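Local structure of protein ten1 (Schizosaccharomyces pombe, 3KF6) at the interface of chains B and A. The protein pairs with stn1 in an Rpa2-Rpa3-like OB-fold complex that is required for telomere maintenance and probably binds single-stranded telomeric DNA. Residues are numbered along the deposited sequence; one frame, centred on the assembly and turned at random. Chains: chain A, Protein ten1; chain B, Protein stn1.

The interface of chains B and A. Residues chain B 72-73, 136; chain A 9, 25, 94, 97-98, 101.
B:Trp136, on helix 130-153 of stn1, lays its indole against A:Leu9 and A:Arg101 of ten1, in the heterodimer interface, where the C-terminal helix of stn1 meets helix 91-103 and the strands of ten1. From CB outward, the B:Trp136 side chain meets ten1 atom by atom. CB and CG of B:Trp136 pack on the A:Arg101 methylene CD, which is 3.8 Å from CG. Next comes the five-membered ring, under NH1 of the same arginine, which sits 3.3 Å from its centroid in a cation-pi contact; the guanidinium is tipped 64° to the indole and presents this nitrogen rather than its flat side. NE1 lies near NH1 too, but its N-H points elsewhere and makes no bond to it. Farther out, A:Leu9 CD2 covers the same face of the six-membered ring, 3.5 Å from CH2 of B:Trp136. CE3 meets CB of A:Met97, and CZ3 meets CE2 of A:Tyr94 on helix 91-103, while A:Arg25 brings a guanidinium face to the indole edge, its NH1 in the ring plane and 4.0 Å from CZ2 of B:Trp136. An alanine in place of B:Trp136 would probably open a gap beside A:Leu9 and A:Tyr94 and deprive the A:Arg101 guanidinium of its aromatic support.

That guanidinium also grips the stn1 backbone. The A:Arg101 chain bends about CG-CD (chi3 59°), directing NH1 and NH2 end-on to the carbonyl oxygen of B:Asp72; both hydrogen bonds measure 2.9 Å from that O and lie in the guanidinium plane. Sharing one acceptor, both are bent, about 145° at the hydrogen. NH1 arrives almost straight down the carbonyl bond, NH2 tilted from the carbonyl plane. The B:Asp72 carboxylate, OD1 4.6 Å from A:Arg101 NH2, may add some electrostatic attraction. One residue on, B:Cys73 sets its SG against CD of A:Arg25, whose chain runs extended past the sulfur toward the indole. Water 1 bridges the backbones, 2.7 Å from the B:Cys73 carbonyl O and hydrogen-bonded to the A:Leu9 amide N.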
loop_
_atom_site.group_PDB
_atom_site.type_symbol
_atom_site.label_atom_id
_atom_site.label_comp_id
_atom_site.label_asym_id
_atom_site.label_seq_id
_atom_site.Cartn_x
_atom_site.Cartn_y
_atom_site.Cartn_z
ATOM N N ASP B 72 0.748 -1.734 -1.755
ATOM C CA ASP B 72 1.627 -0.601 -1.474
ATOM C C ASP B 72 1.625 0.385 -2.652
ATOM O O ASP B 72 2.487 1.260 -2.746
ATOM C CB ASP B 72 3.054 -1.079 -1.168
ATOM C CG ASP B 72 3.718 -1.738 -2.351
ATOM O OD1 ASP B 72 3.046 -1.904 -3.390
ATOM O OD2 ASP B 72 4.915 -2.097 -2.238
ATOM N N CYS B 73 0.634 0.230 -3.533
ATOM C CA CYS B 73 0.448 1.081 -4.712
ATOM C C CYS B 73 1.546 0.944 -5.752
ATOM O O CYS B 73 1.667 1.786 -6.642
ATOM C CB CYS B 73 0.331 2.557 -4.307
ATOM S SG CYS B 73 -1.030 2.906 -3.169
ATOM N N TRP B 136 8.319 4.344 2.024
ATOM C CA TRP B 136 8.532 4.511 0.591
ATOM C C TRP B 136 9.924 5.086 0.355
ATOM O O TRP B 136 10.625 4.668 -0.563
ATOM C CB TRP B 136 7.485 5.446 -0.026
ATOM C CG TRP B 136 6.075 4.984 0.152
ATOM C CD1 TRP B 136 5.644 3.702 0.354
ATOM C CD2 TRP B 136 4.905 5.805 0.152
ATOM N NE1 TRP B 136 4.275 3.676 0.486
ATOM C CE2 TRP B 136 3.797 4.955 0.366
ATOM C CE3 TRP B 136 4.684 7.181 -0.005
ATOM C CZ2 TRP B 136 2.483 5.436 0.431
ATOM C CZ3 TRP B 136 3.377 7.658 0.060
ATOM C CH2 TRP B 136 2.296 6.786 0.277
ATOM N N LEU A 9 -0.975 5.671 -6.803
ATOM C CA LEU A 9 -0.744 6.753 -5.855
ATOM C C LEU A 9 -0.527 8.041 -6.636
ATOM O O LEU A 9 0.473 8.185 -7.339
ATOM C CB LEU A 9 0.480 6.429 -4.998
ATOM C CG LEU A 9 0.867 7.424 -3.907
ATOM C CD1 LEU A 9 -0.263 7.554 -2.886
ATOM C CD2 LEU A 9 2.149 6.936 -3.233
ATOM N N ARG A 25 -5.304 6.241 -5.180
ATOM C CA ARG A 25 -5.087 6.581 -3.779
ATOM C C ARG A 25 -4.536 8.000 -3.742
ATOM O O ARG A 25 -3.572 8.319 -4.443
ATOM C CB ARG A 25 -4.105 5.630 -3.087
ATOM C CG ARG A 25 -3.773 6.144 -1.690
ATOM C CD ARG A 25 -2.773 5.297 -0.940
ATOM N NE ARG A 25 -2.250 6.032 0.211
ATOM C CZ ARG A 25 -1.523 5.483 1.179
ATOM N NH1 ARG A 25 -1.232 4.185 1.143
ATOM N NH2 ARG A 25 -1.084 6.233 2.182
ATOM N N TYR A 94 5.431 13.983 2.338
ATOM C CA TYR A 94 4.501 13.112 1.630
ATOM C C TYR A 94 4.467 13.426 0.131
ATOM O O TYR A 94 4.559 12.520 -0.702
ATOM C CB TYR A 94 3.092 13.241 2.219
ATOM C CG TYR A 94 2.018 12.602 1.366
ATOM C CD1 TYR A 94 1.331 13.345 0.409
ATOM C CD2 TYR A 94 1.720 11.245 1.481
ATOM C CE1 TYR A 94 0.380 12.760 -0.414
ATOM C CE2 TYR A 94 0.764 10.646 0.661
ATOM C CZ TYR A 94 0.100 11.414 -0.284
ATOM O OH TYR A 94 -0.839 10.831 -1.104
ATOM N N MET A 97 7.663 12.239 -1.644
ATOM C CA MET A 97 7.712 10.808 -1.923
ATOM C C MET A 97 6.730 10.355 -2.999
ATOM O O MET A 97 7.028 9.430 -3.750
ATOM C CB MET A 97 7.493 9.995 -0.643
ATOM C CG MET A 97 8.536 10.248 0.440
ATOM S SD MET A 97 10.251 10.268 -0.160
ATOM C CE MET A 97 11.001 11.373 1.051
ATOM N N VAL A 98 5.556 10.982 -3.073
ATOM C CA VAL A 98 4.589 10.612 -4.100
ATOM C C VAL A 98 5.215 10.933 -5.452
ATOM O O VAL A 98 5.125 10.147 -6.388
ATOM C CB VAL A 98 3.260 11.402 -3.981
ATOM C CG1 VAL A 98 2.397 11.163 -5.219
ATOM C CG2 VAL A 98 2.507 10.968 -2.738
ATOM N N ARG A 101 8.116 8.466 -6.271
ATOM C CA ARG A 101 7.631 7.156 -6.684
ATOM C C ARG A 101 7.144 7.142 -8.125
ATOM O O ARG A 101 7.226 6.119 -8.796
ATOM C CB ARG A 101 6.508 6.674 -5.761
ATOM C CG ARG A 101 6.997 6.301 -4.386
ATOM C CD ARG A 101 5.960 5.511 -3.641
ATOM N NE ARG A 101 5.600 4.283 -4.352
ATOM C CZ ARG A 101 4.748 3.380 -3.876
ATOM N NH1 ARG A 101 4.179 3.568 -2.693
ATOM N NH2 ARG A 101 4.448 2.301 -4.590
HETATM O O HOH W 1 1.296 4.252 -7.654
#